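Local coordinates for protein putative adenosine kinase (Schistosoma mansoni, PDB 3VAS) that catalyses the phosphorylation of adenosine to AMP as an adenosine kinase of the ribokinase-like pfkB family, with adenosine bound in its pocket, at residues Thr224-Asp228 with Tyr247-His251; Ala244-Gly248 with Thr257-Thr261; Arg263-Asp267 with Lys277-Ile281. All blocks are in the same frame, centred on the assembly; numbering follows the deposited sequence.

Contact 1 of 3, residues Thr224-Asp228 with Tyr247-His251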
ATOM      1  N   THR A 224       6.411 -16.017  -0.261  1.00 26.10           N
ATOM      2  CA  THR A 224       5.654 -16.493  -1.407  1.00 24.18           C
ATOM      3  C   THR A 224       4.364 -17.176  -0.970  1.00 23.99           C
ATOM      4  O   THR A 224       3.306 -16.902  -1.526  1.00 24.27           O
ATOM      5  CB  THR A 224       6.490 -17.479  -2.249  1.00 23.81           C
ATOM      6  OG1 THR A 224       7.834 -16.996  -2.363  1.00 25.58           O
ATOM      7  CG2 THR A 224       5.891 -17.642  -3.628  1.00 21.23           C
ATOM      8  N   LYS A 225       4.461 -18.057   0.024  1.00 25.26           N
ATOM      9  CA  LYS A 225       3.297 -18.775   0.551  1.00 24.88           C
ATOM     10  C   LYS A 225       2.192 -17.804   0.953  1.00 22.88           C
ATOM     11  O   LYS A 225       1.038 -17.981   0.571  1.00 25.40           O
ATOM     12  CB  LYS A 225       3.706 -19.675   1.735  1.00 25.66           C
ATOM     13  CG  LYS A 225       2.572 -20.452   2.433  1.00 25.60           C
ATOM     14  CD  LYS A 225       1.900 -19.629   3.551  1.00 29.84           C
ATOM     15  CE  LYS A 225       1.685 -20.428   4.833  1.00 33.00           C
ATOM     16  NZ  LYS A 225       2.865 -20.386   5.733  1.00 29.80           N
ATOM     17  N   GLU A 226       2.551 -16.780   1.725  1.00 21.65           N
ATOM     18  CA  GLU A 226       1.574 -15.801   2.208  1.00 23.13           C
ATOM     19  C   GLU A 226       0.973 -14.955   1.078  1.00 23.79           C
ATOM     20  O   GLU A 226      -0.223 -14.648   1.094  1.00 19.58           O
ATOM     21  CB  GLU A 226       2.186 -14.883   3.273  1.00 23.18           C
ATOM     22  CG  GLU A 226       2.546 -15.566   4.603  1.00 28.48           C
ATOM     23  CD  GLU A 226       4.003 -16.010   4.667  1.00 30.90           C
ATOM     24  OE1 GLU A 226       4.601 -16.263   3.601  1.00 31.96           O
ATOM     25  OE2 GLU A 226       4.555 -16.095   5.784  1.00 33.19           O
ATOM     26  N   VAL A 227       1.801 -14.564   0.110  1.00 22.74           N
ATOM     27  CA  VAL A 227       1.311 -13.772  -1.017  1.00 21.74           C
ATOM     28  C   VAL A 227       0.284 -14.569  -1.820  1.00 21.82           C
ATOM     29  O   VAL A 227      -0.793 -14.065  -2.144  1.00 24.14           O
ATOM     30  CB  VAL A 227       2.454 -13.298  -1.952  1.00 21.32           C
ATOM     31  CG1 VAL A 227       1.879 -12.651  -3.220  1.00 17.87           C
ATOM     32  CG2 VAL A 227       3.387 -12.327  -1.222  1.00 16.45           C
ATOM     33  N   ASP A 228       0.608 -15.821  -2.121  1.00 22.45           N
ATOM     34  CA  ASP A 228      -0.289 -16.651  -2.914  1.00 27.47           C
ATOM     35  C   ASP A 228      -1.561 -16.986  -2.154  1.00 28.81           C
ATOM     36  O   ASP A 228      -2.633 -17.102  -2.746  1.00 29.20           O
ATOM     37  CB  ASP A 228       0.408 -17.928  -3.386  1.00 31.75           C
ATOM     38  CG  ASP A 228       1.323 -17.686  -4.569  1.00 33.73           C
ATOM     39  OD1 ASP A 228       1.225 -16.602  -5.190  1.00 31.31           O
ATOM     40  OD2 ASP A 228       2.134 -18.582  -4.881  1.00 33.87           O
ATOM     41  N   TYR A 247       7.825 -11.895  -8.615  1.00 25.04           N
ATOM     42  CA  TYR A 247       6.795 -12.919  -8.464  1.00 19.53           C
ATOM     43  C   TYR A 247       6.949 -13.982  -9.544  1.00 22.52           C
ATOM     44  O   TYR A 247       6.896 -15.188  -9.268  1.00 22.93           O
ATOM     45  CB  TYR A 247       5.404 -12.290  -8.558  1.00 18.61           C
ATOM     46  CG  TYR A 247       4.260 -13.260  -8.344  1.00 21.42           C
ATOM     47  CD1 TYR A 247       3.622 -13.348  -7.112  1.00 21.28           C
ATOM     48  CD2 TYR A 247       3.809 -14.079  -9.374  1.00 22.73           C
ATOM     49  CE1 TYR A 247       2.575 -14.226  -6.911  1.00 23.23           C
ATOM     50  CE2 TYR A 247       2.763 -14.967  -9.177  1.00 25.51           C
ATOM     51  CZ  TYR A 247       2.151 -15.034  -7.945  1.00 26.38           C
ATOM     52  OH  TYR A 247       1.110 -15.911  -7.744  1.00 31.54           O
ATOM     53  N   GLY A 248       7.131 -13.522 -10.779  1.00 22.11           N
ATOM     54  CA  GLY A 248       7.259 -14.410 -11.917  1.00 25.49           C
ATOM     55  C   GLY A 248       8.438 -15.351 -11.791  1.00 30.36           C
ATOM     56  O   GLY A 248       8.300 -16.556 -12.011  1.00 32.86           O
ATOM     57  N   GLU A 249       9.597 -14.803 -11.435  1.00 31.32           N
ATOM     58  CA  GLU A 249      10.803 -15.612 -11.287  1.00 37.23           C
ATOM     59  C   GLU A 249      10.616 -16.722 -10.256  1.00 35.90           C
ATOM     60  O   GLU A 249      10.956 -17.882 -10.507  1.00 36.97           O
ATOM     61  CB  GLU A 249      12.004 -14.748 -10.902  1.00 43.27           C
ATOM     62  CG  GLU A 249      13.251 -15.575 -10.610  1.00 52.07           C
ATOM     63  CD  GLU A 249      14.456 -14.733 -10.245  1.00 58.55           C
ATOM     64  OE1 GLU A 249      15.570 -15.299 -10.173  1.00 64.01           O
ATOM     65  OE2 GLU A 249      14.293 -13.515 -10.027  1.00 58.70           O
ATOM     66  N   VAL A 250      10.068 -16.358  -9.102  1.00 31.05           N
ATOM     67  CA  VAL A 250       9.831 -17.317  -8.027  1.00 36.03           C
ATOM     68  C   VAL A 250       8.889 -18.442  -8.472  1.00 34.89           C
ATOM     69  O   VAL A 250       8.963 -19.559  -7.966  1.00 33.92           O
ATOM     70  CB  VAL A 250       9.292 -16.612  -6.757  1.00 37.63           C
ATOM     71  CG1 VAL A 250       8.948 -17.617  -5.678  1.00 38.91           C
ATOM     72  CG2 VAL A 250      10.318 -15.624  -6.240  1.00 39.91           C
ATOM     73  N   HIS A 251       8.028 -18.154  -9.445  1.00 33.00           N
ATOM     74  CA  HIS A 251       7.074 -19.154  -9.925  1.00 31.84           C
ATOM     75  C   HIS A 251       7.505 -19.875 -11.202  1.00 30.42           C
ATOM     76  O   HIS A 251       6.730 -20.634 -11.781  1.00 34.59           O
ATOM     77  CB  HIS A 251       5.681 -18.539 -10.098  1.00 29.28           C
ATOM     78  CG  HIS A 251       5.031 -18.162  -8.804  1.00 29.65           C
ATOM     79  ND1 HIS A 251       5.357 -17.015  -8.113  1.00 28.44           N
ATOM     80  CD2 HIS A 251       4.089 -18.792  -8.064  1.00 30.27           C
ATOM     81  CE1 HIS A 251       4.638 -16.949  -7.008  1.00 26.21           C
ATOM     82  NE2 HIS A 251       3.859 -18.014  -6.954  1.00 28.84           N
TER
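D228 meets Y247 and H251 at once, one carboxylate oxygen for each. Y247 OH gives its proton to D228 OD1 at 2.6 Å, arriving on the syn side but 30° out of the carboxylate plane. H251 NE2 donates to D228 OD2 at 2.8 Å in an almost straight bond (177°), with D228 OD2 lying in the plane of the imidazole and accepting through its syn lone pair. The carboxylate is thus held at both oxygens, which fixes its rotation; it is turned well away from the plane of either ring. Beside this polar group T224 and V250 reach toward each other tip to tip, T224 OG1 lying 3.6 Å from V250 CG1, and T224 CG2 rests against H251 CE1 at 3.7 Å. V227 CG1 also comes to the edge of the Y247 ring, near its plane. The contact joins two helices, 224-231 and 241-250, in the alpha/beta body of the ribokinase fold, and the side chain of V227 is about 13 Å from the bound adenosine. Further out, the imidazole is positioned from its other nitrogen: H251 ND1 bonds to Y247 O at 2.7 Å, so both ring nitrogens act as donors, consistent with a protonated, positively charged histidine facing D228. With CG anti to the carbonyl carbon (chi1 -69°), H251 folds back over its own helix end, and its CE1 lies 3.2 Å above the centre of the Y247 ring. Y264 of helix 257-267 meets the H251 ring, L268 touches D228 and Y247, and T224 OG1 is hydrogen-bonded to S220 O.

Contact 2 of 3, residues Ala244-Gly248 with Thr257-Thr261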
ATOM      1  N   ALA A 244       6.031  -7.828 -10.168  1.00 19.74           N
ATOM      2  CA  ALA A 244       5.590  -8.845 -11.107  1.00 23.79           C
ATOM      3  C   ALA A 244       6.785  -9.692 -11.542  1.00 25.17           C
ATOM      4  O   ALA A 244       6.686 -10.915 -11.646  1.00 25.26           O
ATOM      5  CB  ALA A 244       4.920  -8.195 -12.316  1.00 18.20           C
ATOM      6  N   GLU A 245       7.914  -9.029 -11.775  1.00 26.00           N
ATOM      7  CA  GLU A 245       9.142  -9.703 -12.185  1.00 32.48           C
ATOM      8  C   GLU A 245       9.629 -10.667 -11.101  1.00 30.23           C
ATOM      9  O   GLU A 245       9.964 -11.814 -11.385  1.00 32.33           O
ATOM     10  CB  GLU A 245      10.234  -8.680 -12.501  1.00 40.99           C
ATOM     11  CG  GLU A 245      11.263  -9.158 -13.508  1.00 52.65           C
ATOM     12  CD  GLU A 245      10.902  -8.780 -14.933  1.00 60.42           C
ATOM     13  OE1 GLU A 245      10.529  -7.609 -15.158  1.00 62.13           O
ATOM     14  OE2 GLU A 245      10.990  -9.651 -15.826  1.00 64.19           O
ATOM     15  N   ALA A 246       9.653 -10.203  -9.857  1.00 27.18           N
ATOM     16  CA  ALA A 246      10.099 -11.044  -8.754  1.00 25.88           C
ATOM     17  C   ALA A 246       9.120 -12.189  -8.515  1.00 27.05           C
ATOM     18  O   ALA A 246       9.531 -13.317  -8.254  1.00 25.38           O
ATOM     19  CB  ALA A 246      10.287 -10.222  -7.497  1.00 22.67           C
ATOM     20  N   TYR A 247       7.825 -11.895  -8.615  1.00 25.04           N
ATOM     21  CA  TYR A 247       6.795 -12.919  -8.464  1.00 19.53           C
ATOM     22  C   TYR A 247       6.949 -13.982  -9.544  1.00 22.52           C
ATOM     23  O   TYR A 247       6.896 -15.188  -9.268  1.00 22.93           O
ATOM     24  CB  TYR A 247       5.404 -12.290  -8.558  1.00 18.61           C
ATOM     25  CG  TYR A 247       4.260 -13.260  -8.344  1.00 21.42           C
ATOM     26  CD1 TYR A 247       3.622 -13.348  -7.112  1.00 21.28           C
ATOM     27  CD2 TYR A 247       3.809 -14.079  -9.374  1.00 22.73           C
ATOM     28  CE1 TYR A 247       2.575 -14.226  -6.911  1.00 23.23           C
ATOM     29  CE2 TYR A 247       2.763 -14.967  -9.177  1.00 25.51           C
ATOM     30  CZ  TYR A 247       2.151 -15.034  -7.945  1.00 26.38           C
ATOM     31  OH  TYR A 247       1.110 -15.911  -7.744  1.00 31.54           O
ATOM     32  N   GLY A 248       7.131 -13.522 -10.779  1.00 22.11           N
ATOM     33  CA  GLY A 248       7.259 -14.410 -11.917  1.00 25.49           C
ATOM     34  C   GLY A 248       8.438 -15.351 -11.791  1.00 30.36           C
ATOM     35  O   GLY A 248       8.300 -16.556 -12.011  1.00 32.86           O
ATOM     36  N   THR A 257       7.714 -12.567 -18.656  1.00 39.45           N
ATOM     37  CA  THR A 257       7.483 -12.636 -17.216  1.00 35.42           C
ATOM     38  C   THR A 257       6.336 -11.769 -16.694  1.00 33.27           C
ATOM     39  O   THR A 257       5.487 -12.256 -15.946  1.00 33.45           O
ATOM     40  CB  THR A 257       8.779 -12.343 -16.425  1.00 32.93           C
ATOM     41  OG1 THR A 257       9.849 -13.144 -16.947  1.00 36.94           O
ATOM     42  CG2 THR A 257       8.589 -12.668 -14.953  1.00 31.87           C
ATOM     43  N   VAL A 258       6.299 -10.501 -17.096  1.00 28.61           N
ATOM     44  CA  VAL A 258       5.307  -9.577 -16.552  1.00 29.60           C
ATOM     45  C   VAL A 258       3.880  -9.901 -17.011  1.00 26.94           C
ATOM     46  O   VAL A 258       2.961  -9.939 -16.192  1.00 24.66           O
ATOM     47  CB  VAL A 258       5.660  -8.102 -16.841  1.00 29.46           C
ATOM     48  CG1 VAL A 258       4.606  -7.190 -16.253  1.00 25.88           C
ATOM     49  CG2 VAL A 258       7.033  -7.768 -16.263  1.00 29.47           C
ATOM     50  N   HIS A 259       3.703 -10.147 -18.306  1.00 24.61           N
ATOM     51  CA  HIS A 259       2.421 -10.608 -18.833  1.00 28.11           C
ATOM     52  C   HIS A 259       2.027 -11.962 -18.240  1.00 30.91           C
ATOM     53  O   HIS A 259       0.880 -12.163 -17.840  1.00 31.52           O
ATOM     54  CB  HIS A 259       2.458 -10.702 -20.363  1.00 30.55           C
ATOM     55  CG  HIS A 259       2.427  -9.373 -21.053  1.00 36.59           C
ATOM     56  ND1 HIS A 259       1.339  -8.938 -21.781  1.00 39.75           N
ATOM     57  CD2 HIS A 259       3.348  -8.383 -21.123  1.00 38.24           C
ATOM     58  CE1 HIS A 259       1.593  -7.738 -22.274  1.00 39.00           C
ATOM     59  NE2 HIS A 259       2.806  -7.379 -21.892  1.00 40.64           N
ATOM     60  N   ALA A 260       2.982 -12.887 -18.187  1.00 31.16           N
ATOM     61  CA  ALA A 260       2.737 -14.212 -17.621  1.00 29.87           C
ATOM     62  C   ALA A 260       2.302 -14.136 -16.155  1.00 27.07           C
ATOM     63  O   ALA A 260       1.427 -14.881 -15.722  1.00 26.94           O
ATOM     64  CB  ALA A 260       3.970 -15.099 -17.771  1.00 26.79           C
ATOM     65  N   THR A 261       2.914 -13.230 -15.399  1.00 25.84           N
ATOM     66  CA  THR A 261       2.559 -13.046 -13.995  1.00 25.87           C
ATOM     67  C   THR A 261       1.125 -12.544 -13.853  1.00 27.32           C
ATOM     68  O   THR A 261       0.373 -13.017 -12.997  1.00 25.62           O
ATOM     69  CB  THR A 261       3.521 -12.064 -13.291  1.00 25.88           C
ATOM     70  OG1 THR A 261       4.823 -12.654 -13.191  1.00 28.89           O
ATOM     71  CG2 THR A 261       3.021 -11.720 -11.895  1.00 25.68           C
TER
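A244-G248 and T257-T261 belong to consecutive helices whose axes, taken over these segments, pass 8.4 Å apart at 77°, with the closest CA pairs at A244-V258 and G248-T261. T261 packs on A244, Y247 and G248: its CG2 sits 3.5 Å from Y247 CD2, oblique to the ring, and also touches A244 CB. Its hydroxyl stands between two helix carbonyls, T261 OG1 being 3.0 Å from A244 O and 2.9 Å from T257 O, both within reach of its single proton. The helices come close at G248, where G248 CA lies 3.3 Å from T261 OG1 and 3.7 Å from T257 CG2. With OG1 beside the backbone N (chi1 -49°), T257 turns CG2 anti to that N, toward G248, while T257 OG1 is bonded to L253 O in the connecting loop. At the exposed margin E245, bent at chi2, crosses T257 and V258 at about a right angle and lays OE1 against V258 CG2. V258 also packs on A244 and continues to L290 of strand 287-293, while A246 and Y247 lean on helix 217-222.

Contact 3 of 3, residues Arg263-Asp267 with Lys277-Ile281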
ATOM      1  N   ARG A 263      -1.361 -12.945 -15.937  1.00 27.50           N
ATOM      2  CA  ARG A 263      -2.217 -14.074 -16.287  1.00 28.46           C
ATOM      3  C   ARG A 263      -2.277 -15.095 -15.149  1.00 28.01           C
ATOM      4  O   ARG A 263      -3.354 -15.561 -14.770  1.00 27.30           O
ATOM      5  CB  ARG A 263      -1.703 -14.723 -17.579  1.00 33.02           C
ATOM      6  CG  ARG A 263      -2.352 -16.048 -17.975  1.00 36.36           C
ATOM      7  CD  ARG A 263      -3.861 -15.933 -18.122  1.00 39.01           C
ATOM      8  NE  ARG A 263      -4.267 -14.756 -18.876  1.00 42.50           N
ATOM      9  CZ  ARG A 263      -5.341 -14.024 -18.592  1.00 41.03           C
ATOM     10  NH1 ARG A 263      -6.118 -14.347 -17.567  1.00 37.60           N
ATOM     11  NH2 ARG A 263      -5.634 -12.966 -19.334  1.00 42.18           N
ATOM     12  N   TYR A 264      -1.114 -15.426 -14.603  1.00 27.34           N
ATOM     13  CA  TYR A 264      -1.020 -16.414 -13.535  1.00 28.84           C
ATOM     14  C   TYR A 264      -1.797 -15.992 -12.287  1.00 27.38           C
ATOM     15  O   TYR A 264      -2.555 -16.781 -11.726  1.00 29.27           O
ATOM     16  CB  TYR A 264       0.446 -16.674 -13.184  1.00 29.03           C
ATOM     17  CG  TYR A 264       0.661 -17.774 -12.170  1.00 28.92           C
ATOM     18  CD1 TYR A 264       0.895 -19.084 -12.578  1.00 31.45           C
ATOM     19  CD2 TYR A 264       0.647 -17.499 -10.806  1.00 25.68           C
ATOM     20  CE1 TYR A 264       1.105 -20.094 -11.649  1.00 33.70           C
ATOM     21  CE2 TYR A 264       0.850 -18.500  -9.874  1.00 29.35           C
ATOM     22  CZ  TYR A 264       1.082 -19.794 -10.300  1.00 33.46           C
ATOM     23  OH  TYR A 264       1.285 -20.789  -9.372  1.00 35.34           O
ATOM     24  N   ILE A 265      -1.600 -14.750 -11.856  1.00 24.02           N
ATOM     25  CA  ILE A 265      -2.274 -14.237 -10.667  1.00 24.25           C
ATOM     26  C   ILE A 265      -3.789 -14.177 -10.864  1.00 25.80           C
ATOM     27  O   ILE A 265      -4.558 -14.522  -9.967  1.00 26.88           O
ATOM     28  CB  ILE A 265      -1.736 -12.846 -10.269  1.00 24.05           C
ATOM     29  CG1 ILE A 265      -0.282 -12.958  -9.800  1.00 22.24           C
ATOM     30  CG2 ILE A 265      -2.602 -12.218  -9.177  1.00 18.23           C
ATOM     31  CD1 ILE A 265       0.290 -11.649  -9.276  1.00 19.05           C
ATOM     32  N   ALA A 266      -4.209 -13.745 -12.047  1.00 25.68           N
ATOM     33  CA  ALA A 266      -5.627 -13.665 -12.380  1.00 27.36           C
ATOM     34  C   ALA A 266      -6.304 -15.033 -12.354  1.00 30.06           C
ATOM     35  O   ALA A 266      -7.477 -15.144 -11.996  1.00 32.58           O
ATOM     36  CB  ALA A 266      -5.810 -13.016 -13.751  1.00 22.61           C
ATOM     37  N   ASP A 267      -5.561 -16.069 -12.731  1.00 28.74           N
ATOM     38  CA  ASP A 267      -6.143 -17.400 -12.891  1.00 32.73           C
ATOM     39  C   ASP A 267      -6.028 -18.306 -11.667  1.00 32.84           C
ATOM     40  O   ASP A 267      -6.583 -19.403 -11.664  1.00 37.54           O
ATOM     41  CB  ASP A 267      -5.545 -18.113 -14.110  1.00 35.56           C
ATOM     42  CG  ASP A 267      -5.940 -17.463 -15.417  1.00 40.74           C
ATOM     43  OD1 ASP A 267      -6.780 -16.537 -15.405  1.00 42.54           O
ATOM     44  OD2 ASP A 267      -5.419 -17.895 -16.465  1.00 43.17           O
ATOM     45  N   LYS A 277     -14.553 -13.866 -10.545  1.00 43.55           N
ATOM     46  CA  LYS A 277     -13.687 -12.960 -11.291  1.00 43.17           C
ATOM     47  C   LYS A 277     -12.669 -12.249 -10.393  1.00 40.55           C
ATOM     48  O   LYS A 277     -13.037 -11.619  -9.399  1.00 43.14           O
ATOM     49  CB  LYS A 277     -14.541 -11.932 -12.037  1.00 46.54           C
ATOM     50  CG  LYS A 277     -13.790 -10.709 -12.524  1.00 50.31           C
ATOM     51  CD  LYS A 277     -14.707  -9.803 -13.344  1.00 57.95           C
ATOM     52  CE  LYS A 277     -14.014  -8.502 -13.715  1.00 60.90           C
ATOM     53  NZ  LYS A 277     -14.806  -7.707 -14.696  1.00 64.60           N
ATOM     54  N   ARG A 278     -11.389 -12.358 -10.738  1.00 31.70           N
ATOM     55  CA  ARG A 278     -10.361 -11.565 -10.070  1.00 28.69           C
ATOM     56  C   ARG A 278      -9.701 -10.612 -11.050  1.00 27.54           C
ATOM     57  O   ARG A 278      -9.321 -11.010 -12.145  1.00 27.88           O
ATOM     58  CB  ARG A 278      -9.290 -12.438  -9.411  1.00 26.92           C
ATOM     59  CG  ARG A 278      -8.150 -11.606  -8.815  1.00 25.96           C
ATOM     60  CD  ARG A 278      -7.293 -12.395  -7.839  1.00 28.95           C
ATOM     61  NE  ARG A 278      -6.837 -13.638  -8.426  1.00 36.07           N
ATOM     62  CZ  ARG A 278      -7.222 -14.843  -8.030  1.00 34.70           C
ATOM     63  NH1 ARG A 278      -8.065 -14.986  -7.018  1.00 33.06           N
ATOM     64  NH2 ARG A 278      -6.749 -15.905  -8.654  1.00 34.23           N
ATOM     65  N   LEU A 279      -9.561  -9.356 -10.641  1.00 21.89           N
ATOM     66  CA  LEU A 279      -8.955  -8.328 -11.475  1.00 22.13           C
ATOM     67  C   LEU A 279      -7.501  -8.093 -11.073  1.00 19.92           C
ATOM     68  O   LEU A 279      -7.193  -7.957  -9.890  1.00 19.17           O
ATOM     69  CB  LEU A 279      -9.758  -7.028 -11.358  1.00 24.30           C
ATOM     70  CG  LEU A 279      -9.264  -5.840 -12.180  1.00 26.90           C
ATOM     71  CD1 LEU A 279      -9.344  -6.163 -13.662  1.00 27.70           C
ATOM     72  CD2 LEU A 279     -10.059  -4.581 -11.850  1.00 26.92           C
ATOM     73  N   VAL A 280      -6.607  -8.052 -12.056  1.00 19.75           N
ATOM     74  CA  VAL A 280      -5.192  -7.813 -11.787  1.00 18.70           C
ATOM     75  C   VAL A 280      -4.711  -6.583 -12.554  1.00 23.30           C
ATOM     76  O   VAL A 280      -4.967  -6.447 -13.750  1.00 19.32           O
ATOM     77  CB  VAL A 280      -4.333  -9.046 -12.155  1.00 27.15           C
ATOM     78  CG1 VAL A 280      -2.870  -8.808 -11.811  1.00 18.02           C
ATOM     79  CG2 VAL A 280      -4.857 -10.288 -11.436  1.00 19.24           C
ATOM     80  N   ILE A 281      -4.030  -5.681 -11.855  1.00 20.72           N
ATOM     81  CA  ILE A 281      -3.547  -4.444 -12.460  1.00 20.33           C
ATOM     82  C   ILE A 281      -2.070  -4.273 -12.144  1.00 23.75           C
ATOM     83  O   ILE A 281      -1.684  -4.178 -10.982  1.00 26.87           O
ATOM     84  CB  ILE A 281      -4.317  -3.214 -11.929  1.00 18.40           C
ATOM     85  CG1 ILE A 281      -5.820  -3.380 -12.164  1.00 18.65           C
ATOM     86  CG2 ILE A 281      -3.786  -1.923 -12.556  1.00 17.98           C
ATOM     87  CD1 ILE A 281      -6.672  -2.261 -11.583  1.00 18.97           C
TER
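R278 reaches from just before strand 279-284 to the carbonyl of I265 near the end of helix 257-267, a helix-on-sheet contact in the alpha/beta core of the ribokinase fold. Strand 279-284 runs parallel to strand 236-240, and the helix covers one face of these strands. I265 O accepts from two nitrogens of the R278 guanidinium: R278 NE donates to it at 2.9 Å with an N-H...O angle of 142°, tilted 29° from the carbonyl plane, and R278 NH2 donates to the same oxygen, although the position of NH2 is less sure. The bend at chi3 (52°) turns the end of an otherwise extended chain onto this oxygen. F270 makes a cation-pi contact with R278, so this buried charged group has an aromatic partner besides the carbonyl oxygen. The backbone of R278 is occupied too, its N bonding to S294 OG. On the helix, R263 NH1 bonds to D267 OD1 at 3.1 Å in a salt bridge one turn long, entering on the syn side but well out of the carboxylate plane, while R263 NH2 bonds to T292 OG1 on strand 287-293. D267 turns away from the strand, and its carboxylate is not in contact with R278. Apolar packing completes the contact two residues further along the chain. L279 faces F326 of helix 318-330 instead, whereas V280 points toward the helix and places one methyl against two residues: V280 CG2 lies 3.7 Å from I265 CG2 and equally far from A266 CB.

How the contacts relate
The three contacts lie on the same side of the chain's centre, all within the pfkB carbohydrate kinase region. Contacts 1 and 2 share Y247 and G248 on helix 241-250, with centres 10 Å apart. Contacts 2 and 3 both use helix 257-267. The centres of contacts 2 and 3 are 12 Å apart, those of contacts 1 and 3 14 Å. Along the chain contact 2 opens on the helix on which contact 1 closes, and contact 3 follows. Y247 and Y264 link them, Y247 OH lying 3.4 Å from Y264 CE2, and Y247 also packs on I265. Helix 224-231 is thereby connected through helices 241-250 and 257-267 to strand 279-284 in the alpha/beta body of the kinase.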